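Local coordinates for protein putative oxidoreductase (PDB 3C1A) that is a putative oxidoreductase that probably binds a nicotinamide adenine dinucleotide cofactor through its Rossmann-fold domain, its substrate being unknown, at residues P10-L15 and A290-E295; M122-H127 and P296-L301; P147-R152 and F237-T242; G159-G164 and C225-K230; G185-S190 and G304-R309. One frame throughout, in Å; residues are numbered along the deposited sequence.

Contact 1: P10-L15 and A290-E295; sequences PVRLAL and AVRQPE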
# COMPACT_ATOMS: atom_id res chain seq x y z
N PRO A 10 25.91 -4.45 -3.15
CA PRO A 10 24.56 -4.10 -2.70
C PRO A 10 24.00 -2.88 -3.40
O PRO A 10 24.76 -1.96 -3.76
CB PRO A 10 24.72 -3.86 -1.19
CG PRO A 10 26.01 -4.52 -0.84
CD PRO A 10 26.88 -4.43 -2.05
N VAL A 11 22.69 -2.90 -3.62
CA VAL A 11 22.01 -1.79 -4.27
C VAL A 11 21.95 -0.64 -3.26
O VAL A 11 21.56 -0.82 -2.11
CB VAL A 11 20.59 -2.20 -4.75
CG1 VAL A 11 19.80 -0.97 -5.23
CG2 VAL A 11 20.66 -3.28 -5.87
N ARG A 12 22.36 0.55 -3.70
CA ARG A 12 22.53 1.66 -2.79
C ARG A 12 21.25 2.48 -2.72
O ARG A 12 20.88 3.14 -3.67
CB ARG A 12 23.75 2.46 -3.21
CG ARG A 12 25.03 1.55 -3.26
CD ARG A 12 26.23 2.31 -3.75
NE ARG A 12 26.08 2.75 -5.14
CZ ARG A 12 26.35 1.99 -6.20
NH1 ARG A 12 26.79 0.74 -6.07
NH2 ARG A 12 26.17 2.48 -7.41
N LEU A 13 20.56 2.35 -1.60
CA LEU A 13 19.29 2.99 -1.35
C LEU A 13 19.41 4.15 -0.42
O LEU A 13 20.25 4.16 0.46
CB LEU A 13 18.29 2.01 -0.72
CG LEU A 13 17.96 0.74 -1.46
CD1 LEU A 13 16.94 -0.09 -0.61
CD2 LEU A 13 17.42 1.05 -2.84
N ALA A 14 18.54 5.13 -0.62
CA ALA A 14 18.43 6.23 0.32
C ALA A 14 16.97 6.38 0.74
O ALA A 14 16.06 6.03 -0.01
CB ALA A 14 18.96 7.52 -0.29
N LEU A 15 16.75 6.88 1.96
CA LEU A 15 15.41 7.03 2.50
C LEU A 15 15.14 8.49 2.84
O LEU A 15 15.97 9.18 3.49
CB LEU A 15 15.28 6.15 3.74
CG LEU A 15 14.01 6.24 4.60
CD1 LEU A 15 12.80 5.88 3.76
CD2 LEU A 15 14.14 5.32 5.82
N ALA A 290 14.97 -4.98 -8.46
CA ALA A 290 14.59 -4.53 -9.76
C ALA A 290 15.33 -3.26 -10.20
O ALA A 290 15.23 -2.84 -11.36
CB ALA A 290 13.10 -4.38 -9.81
N VAL A 291 16.10 -2.64 -9.31
CA VAL A 291 16.62 -1.30 -9.57
C VAL A 291 17.51 -1.34 -10.83
O VAL A 291 17.38 -0.50 -11.71
CB VAL A 291 17.36 -0.69 -8.31
CG1 VAL A 291 18.27 0.48 -8.70
CG2 VAL A 291 16.33 -0.23 -7.23
N ARG A 292 18.41 -2.31 -10.87
CA ARG A 292 19.39 -2.44 -11.94
C ARG A 292 18.87 -3.23 -13.14
O ARG A 292 19.55 -3.33 -14.16
CB ARG A 292 20.65 -3.11 -11.42
CG ARG A 292 21.30 -2.37 -10.27
CD ARG A 292 22.48 -3.10 -9.75
NE ARG A 292 23.12 -2.31 -8.72
CZ ARG A 292 23.99 -2.76 -7.83
NH1 ARG A 292 24.36 -4.03 -7.81
NH2 ARG A 292 24.50 -1.92 -6.95
N GLN A 293 17.67 -3.79 -13.02
CA GLN A 293 17.01 -4.48 -14.12
C GLN A 293 15.53 -4.19 -14.01
O GLN A 293 14.75 -5.03 -13.53
CB GLN A 293 17.28 -5.97 -14.06
CG GLN A 293 16.74 -6.70 -15.27
CD GLN A 293 17.20 -8.15 -15.36
OE1 GLN A 293 16.39 -9.07 -15.24
NE2 GLN A 293 18.49 -8.36 -15.57
N PRO A 294 15.13 -2.98 -14.41
CA PRO A 294 13.80 -2.53 -14.06
C PRO A 294 12.67 -3.35 -14.66
O PRO A 294 12.83 -3.94 -15.72
CB PRO A 294 13.76 -1.10 -14.60
CG PRO A 294 15.19 -0.69 -14.82
CD PRO A 294 15.87 -1.96 -15.18
N GLU A 295 11.55 -3.36 -13.93
CA GLU A 295 10.30 -3.96 -14.36
C GLU A 295 9.12 -3.27 -13.65
O GLU A 295 9.31 -2.52 -12.68
CB GLU A 295 10.27 -5.44 -14.03
CG GLU A 295 10.39 -5.74 -12.59
CD GLU A 295 10.35 -7.21 -12.32
OE1 GLU A 295 9.23 -7.78 -12.34
OE2 GLU A 295 11.42 -7.81 -12.10
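R292 NH2 lies 3.2 Å from P10 O, a weak hydrogen bond by its N-H...O angle of 122°. The same nitrogen has a stronger partner in the carboxylate of E71, with which it forms a salt bridge, and NH1 of R292 donates to S9 O, so the guanidinium is fixed from several directions. Its flat group is backed by V11: CG2 sits 3.8 Å above the plane, over its centre. The R292 chain is extended from CG to NE, and the two side chains meet tip to tip. R12 NH1 comes to 3.6 Å from R292 NH2, two like charges in close approach with planes 39° apart. The E71 carboxylate, which also accepts from R12 N, would be expected to offset part of that repulsion, and R12 NE is bonded to E69 O. Beside the arginine pair the contact is apolar, V11 CG1 meeting V291 CB at 3.9 Å. V11 is the buried member of this otherwise surface-lying group. The arrangement ties the first strand of the parallel Rossmann sheet, 11-17, to the loop that follows helix 279-290; V291 also packs on A72 of the adjacent strand 72-76, and on its other side strand 11-17 is paired with strand 35-42.

Contact 2: M122-H127 and P296-L301; sequences MVWVEH and PGPSPL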
# COMPACT_ATOMS: atom_id res chain seq x y z
N MSE A 122 11.96 3.81 -13.11
CA MSE A 122 11.10 2.85 -12.44
C MSE A 122 10.50 3.49 -11.16
O MSE A 122 11.24 4.02 -10.33
CB MSE A 122 11.90 1.59 -12.12
CG MSE A 122 11.05 0.51 -11.68
SE MSE A 122 12.22 -0.92 -11.08
CE MSE A 122 12.66 -0.43 -9.30
N VAL A 123 9.16 3.51 -11.04
CA VAL A 123 8.46 4.01 -9.85
C VAL A 123 7.47 2.96 -9.39
O VAL A 123 6.58 2.55 -10.14
CB VAL A 123 7.73 5.39 -10.13
CG1 VAL A 123 6.94 5.92 -8.86
CG2 VAL A 123 8.77 6.38 -10.61
N TRP A 124 7.67 2.47 -8.16
CA TRP A 124 6.76 1.53 -7.55
C TRP A 124 6.04 2.26 -6.44
O TRP A 124 6.63 3.14 -5.81
CB TRP A 124 7.52 0.35 -6.95
CG TRP A 124 8.10 -0.64 -7.92
CD1 TRP A 124 8.31 -0.47 -9.25
CD2 TRP A 124 8.58 -1.96 -7.62
NE1 TRP A 124 8.90 -1.59 -9.81
CE2 TRP A 124 9.05 -2.53 -8.83
CE3 TRP A 124 8.64 -2.71 -6.46
CZ2 TRP A 124 9.57 -3.82 -8.90
CZ3 TRP A 124 9.17 -4.00 -6.54
CH2 TRP A 124 9.62 -4.52 -7.74
N VAL A 125 4.78 1.91 -6.21
CA VAL A 125 4.08 2.40 -5.04
C VAL A 125 3.98 1.27 -3.98
O VAL A 125 3.66 0.13 -4.29
CB VAL A 125 2.72 2.95 -5.38
CG1 VAL A 125 2.00 3.40 -4.10
CG2 VAL A 125 2.87 4.10 -6.41
N GLU A 126 4.27 1.62 -2.73
CA GLU A 126 4.29 0.65 -1.63
C GLU A 126 2.89 0.37 -1.07
O GLU A 126 2.48 0.93 -0.05
CB GLU A 126 5.23 1.10 -0.49
CG GLU A 126 5.88 -0.07 0.28
CD GLU A 126 5.05 -0.58 1.47
OE1 GLU A 126 4.77 0.23 2.40
OE2 GLU A 126 4.72 -1.80 1.50
N HIS A 127 2.17 -0.49 -1.77
CA HIS A 127 0.84 -0.96 -1.37
C HIS A 127 1.13 -2.31 -0.76
O HIS A 127 1.31 -3.31 -1.45
CB HIS A 127 -0.09 -1.14 -2.55
CG HIS A 127 -0.53 0.13 -3.22
ND1 HIS A 127 -0.28 0.37 -4.55
CD2 HIS A 127 -1.23 1.20 -2.77
CE1 HIS A 127 -0.79 1.55 -4.88
NE2 HIS A 127 -1.34 2.08 -3.81
N PRO A 296 7.91 -3.48 -14.16
CA PRO A 296 6.80 -2.78 -13.54
C PRO A 296 6.51 -3.29 -12.13
O PRO A 296 6.18 -2.49 -11.27
CB PRO A 296 5.62 -3.01 -14.51
CG PRO A 296 6.24 -3.53 -15.76
CD PRO A 296 7.47 -4.27 -15.32
N GLY A 297 6.69 -4.60 -11.90
CA GLY A 297 6.47 -5.23 -10.60
C GLY A 297 5.00 -5.29 -10.19
O GLY A 297 4.13 -4.84 -10.95
N PRO A 298 4.73 -5.78 -8.96
CA PRO A 298 3.33 -6.05 -8.55
C PRO A 298 2.50 -4.83 -8.18
O PRO A 298 1.25 -4.91 -8.12
CB PRO A 298 3.48 -6.97 -7.34
CG PRO A 298 4.83 -6.73 -6.81
CD PRO A 298 5.70 -6.14 -7.92
N SER A 299 3.17 -3.71 -7.93
CA SER A 299 2.50 -2.49 -7.52
C SER A 299 3.08 -1.28 -8.26
O SER A 299 3.73 -0.42 -7.64
CB SER A 299 2.66 -2.34 -6.01
OG SER A 299 1.84 -1.31 -5.50
N PRO A 300 2.81 -1.18 -9.58
CA PRO A 300 3.35 -0.10 -10.36
C PRO A 300 2.73 1.26 -10.11
O PRO A 300 1.64 1.39 -9.56
CB PRO A 300 3.02 -0.53 -11.81
CG PRO A 300 1.81 -1.33 -11.68
CD PRO A 300 2.03 -2.11 -10.41
N LEU A 301 3.45 2.26 -10.57
CA LEU A 301 2.98 3.61 -10.55
C LEU A 301 1.56 3.78 -11.13
O LEU A 301 0.74 4.57 -10.59
CB LEU A 301 3.95 4.47 -11.36
CG LEU A 301 3.62 5.95 -11.48
CD1 LEU A 301 3.36 6.57 -10.12
CD2 LEU A 301 4.79 6.58 -12.18
O HOH W 1 6.05 0.81 -12.25
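S299 OG stands anti to its backbone N (chi1 -169°), which places it between V125 O and the imidazole of H127, whose CG is set on that side by a chi1 of -69°. The hydroxyl meets the ring at its edge: OG accepts from H127 ND1 at 2.9 Å, 17° out of the ring plane, while donating to V125 O at 2.6 Å. V125 O is gripped twice, since H127 N reaches it from the same face of the carbonyl plane as the hydroxyl. The backbones join in a single bridge between W124 and P300: V125 N donates to S299 O at 2.9 Å, and L301 N makes a weak bond to V123 O. That carbonyl also takes a bond from a water, 2.8 Å from its O. The W124 ring has G297 CA 3.7 Å above one face and CE of the selenomethionine M122 above the opposite one, both offset toward the rim; its NE1 is bonded to E295 O. V123 CB packs against L301 CD2 at 3.8 Å. Strand 123-126 is an edge strand of the parallel Rossmann sheet, with 95-99 beside it; W124 leans on helix 279-290, and L301, at the start of helix 301-314, fills in against helix 106-119.

Contact 3: P147-R152 and F237-T242; sequences PILAVR and FGEAGT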
# COMPACT_ATOMS: atom_id res chain seq x y z
N PRO A 147 -15.99 -18.14 -10.81
CA PRO A 147 -16.25 -16.73 -11.05
C PRO A 147 -16.63 -15.93 -9.78
O PRO A 147 -17.45 -16.37 -8.95
CB PRO A 147 -17.37 -16.78 -12.08
CG PRO A 147 -17.13 -18.07 -12.81
CD PRO A 147 -16.72 -19.02 -11.74
N ILE A 148 -16.00 -14.77 -9.63
CA ILE A 148 -16.22 -13.87 -8.47
C ILE A 148 -17.60 -13.26 -8.51
O ILE A 148 -18.03 -12.72 -9.54
CB ILE A 148 -15.18 -12.72 -8.43
CG1 ILE A 148 -13.77 -13.33 -8.33
CG2 ILE A 148 -15.51 -11.70 -7.27
CD1 ILE A 148 -12.60 -12.36 -8.51
N LEU A 149 -18.29 -13.32 -7.37
CA LEU A 149 -19.63 -12.71 -7.21
C LEU A 149 -19.61 -11.43 -6.39
O LEU A 149 -20.42 -10.53 -6.59
CB LEU A 149 -20.56 -13.68 -6.49
CG LEU A 149 -20.71 -15.07 -7.09
CD1 LEU A 149 -21.36 -16.05 -6.10
CD2 LEU A 149 -21.50 -14.92 -8.35
N ALA A 150 -18.71 -11.40 -5.42
CA ALA A 150 -18.60 -10.31 -4.47
C ALA A 150 -17.25 -10.30 -3.82
O ALA A 150 -16.59 -11.34 -3.72
CB ALA A 150 -19.67 -10.42 -3.39
N VAL A 151 -16.89 -9.11 -3.34
CA VAL A 151 -15.67 -8.88 -2.59
C VAL A 151 -16.01 -7.97 -1.41
O VAL A 151 -16.74 -6.99 -1.55
CB VAL A 151 -14.62 -8.21 -3.47
CG1 VAL A 151 -13.42 -7.86 -2.67
CG2 VAL A 151 -14.26 -9.09 -4.66
N ARG A 152 -15.48 -8.32 -0.24
CA ARG A 152 -15.57 -7.40 0.86
C ARG A 152 -14.33 -7.36 1.73
O ARG A 152 -13.60 -8.35 1.87
CB ARG A 152 -16.81 -7.73 1.70
CG ARG A 152 -16.53 -8.60 2.87
CD ARG A 152 -17.83 -9.00 3.55
NE ARG A 152 -18.29 -7.96 4.44
CZ ARG A 152 -19.36 -8.07 5.21
NH1 ARG A 152 -20.17 -9.13 5.13
NH2 ARG A 152 -19.67 -7.06 6.02
N PHE A 237 -15.73 -13.80 -2.67
CA PHE A 237 -16.83 -14.76 -2.78
C PHE A 237 -16.94 -15.17 -4.23
O PHE A 237 -17.11 -14.35 -5.12
CB PHE A 237 -18.17 -14.16 -2.30
CG PHE A 237 -18.16 -13.67 -0.88
CD1 PHE A 237 -18.51 -14.50 0.17
CD2 PHE A 237 -17.82 -12.35 -0.59
CE1 PHE A 237 -18.49 -14.06 1.47
CE2 PHE A 237 -17.81 -11.89 0.72
CZ PHE A 237 -18.12 -12.75 1.75
N GLY A 238 -16.88 -16.46 -4.47
CA GLY A 238 -17.11 -16.96 -5.83
C GLY A 238 -18.24 -17.95 -5.89
O GLY A 238 -18.85 -18.30 -4.87
N GLU A 239 -18.49 -18.46 -7.09
CA GLU A 239 -19.57 -19.42 -7.30
C GLU A 239 -19.37 -20.75 -6.56
O GLU A 239 -20.34 -21.45 -6.24
CB GLU A 239 -19.70 -19.76 -8.78
CG GLU A 239 -20.18 -18.66 -9.64
CD GLU A 239 -20.35 -19.10 -11.06
OE1 GLU A 239 -19.80 -20.16 -11.43
OE2 GLU A 239 -21.03 -18.36 -11.81
N ALA A 240 -18.12 -21.12 -6.32
CA ALA A 240 -17.77 -22.45 -5.83
C ALA A 240 -17.06 -22.48 -4.49
O ALA A 240 -16.85 -23.55 -3.96
CB ALA A 240 -16.93 -23.18 -6.89
N GLY A 241 -16.73 -21.31 -3.94
CA GLY A 241 -15.98 -21.20 -2.69
C GLY A 241 -15.80 -19.73 -2.33
O GLY A 241 -16.24 -18.86 -3.05
N THR A 242 -15.23 -19.49 -1.17
CA THR A 242 -14.99 -18.13 -0.66
C THR A 242 -13.56 -18.16 -0.11
O THR A 242 -13.21 -19.08 0.63
CB THR A 242 -15.99 -17.79 0.47
OG1 THR A 242 -17.35 -17.94 -0.00
CG2 THR A 242 -15.76 -16.36 0.99
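Strands 148-158 and 229-238 run antiparallel here, their touching parts 158° apart, and the register slips by one residue between the I148-G238 and A150-F237 pairs. The slip is a classic beta bulge: L149 and A150 both face F237, whose carbonyl oxygen takes a straight bond from L149 N (2.7 Å, 169°) and a longer, weak one from A150 N at 3.4 Å. F237 N returns a bond to A150 O at 2.8 Å, and E239 N closes the end of the ladder on P147 O at 3.0 Å. Among the side chains F237 dominates. With CG anti to its carbonyl carbon (chi1 -58°), the ring presents its CD2 edge to A150, CB of which is 3.9 Å from CD2, and CE2 then meets R152 CD at 4.0 Å. The guanidinium beyond is turned obliquely to the ring and finds its partners further on, a hydrogen bond to G262 O and a cation-pi contact with W264. An alanine at F237 would probably open a gap beside A150 and leave the R152 methylenes without their aromatic neighbour. At the other end, E239 lays its carboxylate against the P147 ring, OE1 lying 3.3 Å from P147 CD, while L149 CD1 rests on G238 O. Such a bulged antiparallel pair belongs to the large mixed sheet of the GFO/IDH/MocA C-terminal domain, where strand 148-158 is flanked by 229-238 and 218-225.

Contact 4: G159-G164 and C225-K230; sequences GPYRPG and CNTMDK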
# COMPACT_ATOMS: atom_id res chain seq x y z
N GLY A 159 -8.63 4.75 16.44
CA GLY A 159 -7.87 5.86 15.92
C GLY A 159 -6.64 5.38 15.15
O GLY A 159 -6.64 4.28 14.56
N PRO A 160 -5.55 6.17 15.20
CA PRO A 160 -5.37 7.35 16.04
C PRO A 160 -6.20 8.51 15.54
O PRO A 160 -6.66 8.52 14.40
CB PRO A 160 -3.86 7.62 15.93
CG PRO A 160 -3.26 6.32 15.42
CD PRO A 160 -4.32 5.90 14.44
N TYR A 161 -6.47 9.43 16.44
CA TYR A 161 -7.30 10.56 16.14
C TYR A 161 -6.35 11.76 16.16
O TYR A 161 -5.70 12.01 17.17
CB TYR A 161 -8.43 10.68 17.16
CG TYR A 161 -9.18 9.38 17.38
CD1 TYR A 161 -10.11 8.92 16.45
CD2 TYR A 161 -8.96 8.60 18.52
CE1 TYR A 161 -10.81 7.71 16.66
CE2 TYR A 161 -9.65 7.40 18.73
CZ TYR A 161 -10.57 6.98 17.79
OH TYR A 161 -11.24 5.78 17.98
N ARG A 162 -6.29 12.46 15.02
CA ARG A 162 -5.25 13.45 14.74
C ARG A 162 -5.89 14.62 14.02
O ARG A 162 -6.36 14.45 12.89
CB ARG A 162 -4.22 12.85 13.80
CG ARG A 162 -3.40 11.71 14.37
CD ARG A 162 -2.61 10.96 13.27
NE ARG A 162 -1.51 10.17 13.86
CZ ARG A 162 -1.24 8.89 13.61
NH1 ARG A 162 -1.96 8.18 12.74
NH2 ARG A 162 -0.22 8.32 14.26
N PRO A 163 -5.91 15.80 14.64
CA PRO A 163 -6.41 16.98 13.95
C PRO A 163 -5.68 17.25 12.63
O PRO A 163 -4.47 17.36 12.61
CB PRO A 163 -6.13 18.10 14.94
CG PRO A 163 -5.98 17.44 16.26
CD PRO A 163 -5.45 16.10 16.01
N GLY A 164 -6.41 17.36 11.53
CA GLY A 164 -5.80 17.68 10.23
C GLY A 164 -4.99 16.53 9.66
O GLY A 164 -4.26 16.70 8.68
N CYS A 225 -13.26 1.81 9.54
CA CYS A 225 -13.77 2.31 10.81
C CYS A 225 -12.68 2.43 11.89
O CYS A 225 -12.01 1.45 12.23
CB CYS A 225 -14.87 1.41 11.28
SG CYS A 225 -15.51 1.93 12.89
N ASN A 226 -12.47 3.66 12.37
CA ASN A 226 -11.39 3.96 13.33
C ASN A 226 -11.90 4.07 14.78
O ASN A 226 -11.22 4.66 15.65
CB ASN A 226 -10.56 5.18 12.93
CG ASN A 226 -11.36 6.50 12.94
OD1 ASN A 226 -12.57 6.49 13.11
ND2 ASN A 226 -10.67 7.63 12.74
N THR A 227 -13.05 3.45 15.05
CA THR A 227 -13.63 3.43 16.39
C THR A 227 -13.89 2.01 16.89
O THR A 227 -14.75 1.82 17.73
CB THR A 227 -14.90 4.29 16.44
OG1 THR A 227 -15.88 3.80 15.51
CG2 THR A 227 -14.60 5.73 16.08
N MSE A 228 -13.17 1.01 16.39
CA MSE A 228 -13.41 -0.39 16.76
C MSE A 228 -12.11 -1.12 17.01
O MSE A 228 -11.03 -0.63 16.68
CB MSE A 228 -14.22 -1.14 15.67
CG MSE A 228 -13.50 -1.23 14.37
SE MSE A 228 -14.38 -2.14 12.93
CE MSE A 228 -13.57 -3.85 13.12
N ASP A 229 -12.17 -2.31 17.59
CA ASP A 229 -10.95 -3.07 17.81
C ASP A 229 -10.16 -3.35 16.53
O ASP A 229 -10.73 -3.52 15.46
CB ASP A 229 -11.22 -4.40 18.52
CG ASP A 229 -11.50 -4.25 20.02
OD1 ASP A 229 -11.41 -3.13 20.58
OD2 ASP A 229 -11.75 -5.29 20.68
N LYS A 230 -8.84 -3.49 16.69
CA LYS A 230 -7.92 -3.73 15.59
C LYS A 230 -8.25 -4.99 14.77
O LYS A 230 -8.39 -6.11 15.30
CB LYS A 230 -6.47 -3.77 16.11
CG LYS A 230 -5.40 -3.69 15.02
O HOH W 2 -7.68 7.48 12.10
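The Y161 ring folds back over its own loop: G159 CA sits 3.4 Å above one face, over the centre. N226 approaches the CD1-CE1 side, its ND2 3.9 Å from Y161 CE1, with the amide plane turned 66° from the ring. Neither flat group stacks on the other; the two side chains pass at a slant. At the far end of the tyrosine, OH reaches N226 O at 2.6 Å, a weak bond by its geometry, and T227 CG2 lies 3.9 Å from the same hydroxyl. N226 O is also the acceptor for G159 N, 2.7 Å away and nearly straight at 169°. One carbonyl is thus gripped by a backbone amide and approached by a phenol from the same loop. The loop leads from strand 148-158 to helix 168-184 in the GFO/IDH/MocA C-terminal domain, and N226 stands just after strand 218-225, shortly before the chain turns a corner at M228 into strand 229-238. A cis peptide bond before P160 and a positive phi at G159 bend the loop at this point; a side chain on G159 would run into Y161 CD2. N226 CG takes the crowded position between backbone N and carbonyl carbon (chi1 65°); beyond it OD1 accepts from G207 N and ND2 donates to E205 O. A water extends the link, donating to P160 O at 2.7 Å and accepting from N226 ND2 at 3.1 Å.

Contact 5: G185-S190 and G304-R309; sequences GRDPDS and GLRVVR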
# COMPACT_ATOMS: atom_id res chain seq x y z
N GLY A 185 -8.57 -6.40 -12.06
CA GLY A 185 -7.87 -6.19 -13.33
C GLY A 185 -8.39 -5.05 -14.18
O GLY A 185 -8.05 -4.94 -15.35
N ARG A 186 -9.19 -4.19 -13.58
CA ARG A 186 -9.84 -3.12 -14.30
C ARG A 186 -10.31 -2.09 -13.32
O ARG A 186 -10.28 -2.32 -12.11
CB ARG A 186 -11.05 -3.64 -15.08
CG ARG A 186 -11.98 -4.51 -14.26
CD ARG A 186 -13.36 -4.71 -14.88
NE ARG A 186 -14.12 -3.47 -14.77
CZ ARG A 186 -15.43 -3.33 -14.93
NH1 ARG A 186 -16.23 -4.36 -15.23
NH2 ARG A 186 -15.94 -2.13 -14.77
N ASP A 187 -10.81 -0.98 -13.83
CA ASP A 187 -11.34 0.07 -12.99
C ASP A 187 -12.85 -0.08 -12.77
O ASP A 187 -13.56 -0.62 -13.60
CB ASP A 187 -11.05 1.43 -13.62
CG ASP A 187 -9.61 1.87 -13.45
OD1 ASP A 187 -8.89 1.35 -12.57
OD2 ASP A 187 -9.19 2.76 -14.22
N PRO A 188 -13.37 0.44 -11.67
CA PRO A 188 -14.81 0.33 -11.45
C PRO A 188 -15.68 1.17 -12.39
O PRO A 188 -15.26 2.24 -12.85
CB PRO A 188 -14.98 0.77 -9.98
CG PRO A 188 -13.75 1.59 -9.68
CD PRO A 188 -12.65 1.05 -10.53
N ASP A 189 -16.87 0.66 -12.68
CA ASP A 189 -17.92 1.39 -13.41
C ASP A 189 -18.47 2.49 -12.55
O ASP A 189 -18.90 3.49 -13.06
CB ASP A 189 -19.11 0.47 -13.72
CG ASP A 189 -18.72 -0.73 -14.49
OD1 ASP A 189 -18.19 -0.56 -15.60
OD2 ASP A 189 -18.92 -1.84 -13.98
N SER A 190 -18.54 2.23 -11.24
CA SER A 190 -18.93 3.25 -10.28
C SER A 190 -18.26 3.09 -8.93
O SER A 190 -17.88 1.97 -8.52
CB SER A 190 -20.45 3.28 -10.10
OG SER A 190 -20.88 2.05 -9.60
N GLY A 304 -0.97 2.97 -8.65
CA GLY A 304 -1.06 4.06 -7.65
C GLY A 304 -1.91 5.20 -8.18
O GLY A 304 -2.73 5.78 -7.45
N LEU A 305 -1.73 5.51 -9.45
CA LEU A 305 -2.54 6.56 -10.07
C LEU A 305 -4.04 6.18 -10.08
O LEU A 305 -4.93 7.01 -9.76
CB LEU A 305 -2.01 6.89 -11.46
CG LEU A 305 -2.88 7.74 -12.40
CD1 LEU A 305 -3.29 9.08 -11.81
CD2 LEU A 305 -2.11 7.95 -13.66
N ARG A 306 -4.33 4.95 -10.45
CA ARG A 306 -5.72 4.49 -10.56
C ARG A 306 -6.38 4.47 -9.17
O ARG A 306 -7.57 4.77 -9.06
CB ARG A 306 -5.78 3.10 -11.20
CG ARG A 306 -5.32 3.08 -12.64
CD ARG A 306 -5.00 1.65 -13.10
NE ARG A 306 -6.12 0.76 -12.84
CZ ARG A 306 -6.04 -0.54 -12.62
NH1 ARG A 306 -4.88 -1.17 -12.71
NH2 ARG A 306 -7.14 -1.24 -12.37
N VAL A 307 -5.61 4.09 -8.14
CA VAL A 307 -6.08 4.13 -6.72
C VAL A 307 -6.43 5.56 -6.32
O VAL A 307 -7.45 5.78 -5.65
CB VAL A 307 -5.02 3.66 -5.75
CG1 VAL A 307 -5.41 3.96 -4.31
CG2 VAL A 307 -4.68 2.10 -5.98
N VAL A 308 -5.55 6.51 -6.67
CA VAL A 308 -5.81 7.95 -6.41
C VAL A 308 -7.08 8.43 -7.10
O VAL A 308 -7.85 9.26 -6.54
CB VAL A 308 -4.60 8.85 -6.80
CG1 VAL A 308 -5.00 10.37 -6.81
CG2 VAL A 308 -3.44 8.69 -5.83
N ARG A 309 -7.32 7.92 -8.29
CA ARG A 309 -8.54 8.31 -9.03
C ARG A 309 -9.80 7.87 -8.30
O ARG A 309 -10.73 8.63 -8.12
CB ARG A 309 -8.53 7.76 -10.46
CG ARG A 309 -9.78 8.20 -11.24
CD ARG A 309 -9.77 7.79 -12.69
NE ARG A 309 -8.67 8.40 -13.42
CZ ARG A 309 -7.60 7.75 -13.84
NH1 ARG A 309 -7.46 6.45 -13.61
NH2 ARG A 309 -6.65 8.39 -14.50
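D187 OD1 receives two N-H groups of R306, NE at 2.8 Å and NH2 at 3.1 Å, and this salt bridge is the tight part of the contact. The guanidinium comes side-on, with OD1 lying in its plane, yet the carboxylate is turned 45° to it. NE meets OD1 on the syn side, whereas NH2 arrives from above the carboxylate plane, and both lie on the same face. A bend at chi3 (53°) turns NE of R306 back toward the aspartate. The NE bond is the straighter of the two, at 160°, and the NH2 bond is more bent. R186 O is 3.3 Å from R306 NH2, near the guanidinium plane. The loop bearing D187 follows helix 168-184, G185 being the first residue beyond it, with positive phi, and runs into strand 190-201, an edge strand of the mixed C-terminal sheet. R306 projects from helix 301-314, so the salt bridge joins that last helix to the C-terminal domain; R306 also touches L181 of helix 168-184. An alanine at R306 would probably leave the D187 carboxylate without its charged mate and free to turn. The loose side is toward R309, an exposed residue: D187 OD2 and R309 NH1 stand 4.1 Å apart, opposite charges near each other but beyond a salt bridge. The R186 guanidinium instead grips D187 O with NE and NH2, and its NH2 also makes a salt bridge with D189, linked in turn to S216 N.

Overall arrangement
Contacts 1 and 2 adjoin, their centres 13 Å apart, and both reach the parallel Rossmann sheet; the chain running from 290-295 into 296-301 joins them, with E295 O 3.0 Å from W124 NE1. Contact 2 also touches contact 5 through H127 CE1 and G304 CA, 3.7 Å apart, so helix 301-314 carries the connection on to the C-terminal domain. Contacts 3 and 4 share strand 229-238 of the mixed sheet, yet their centres are 30 Å apart. Contacts 1 and 3 lie on opposite sides of the chain's centre, 38 Å between their centres. Near contact 4, the P160 side chain is about 6 Å from a bound PEG, probably from the crystallisation liquor.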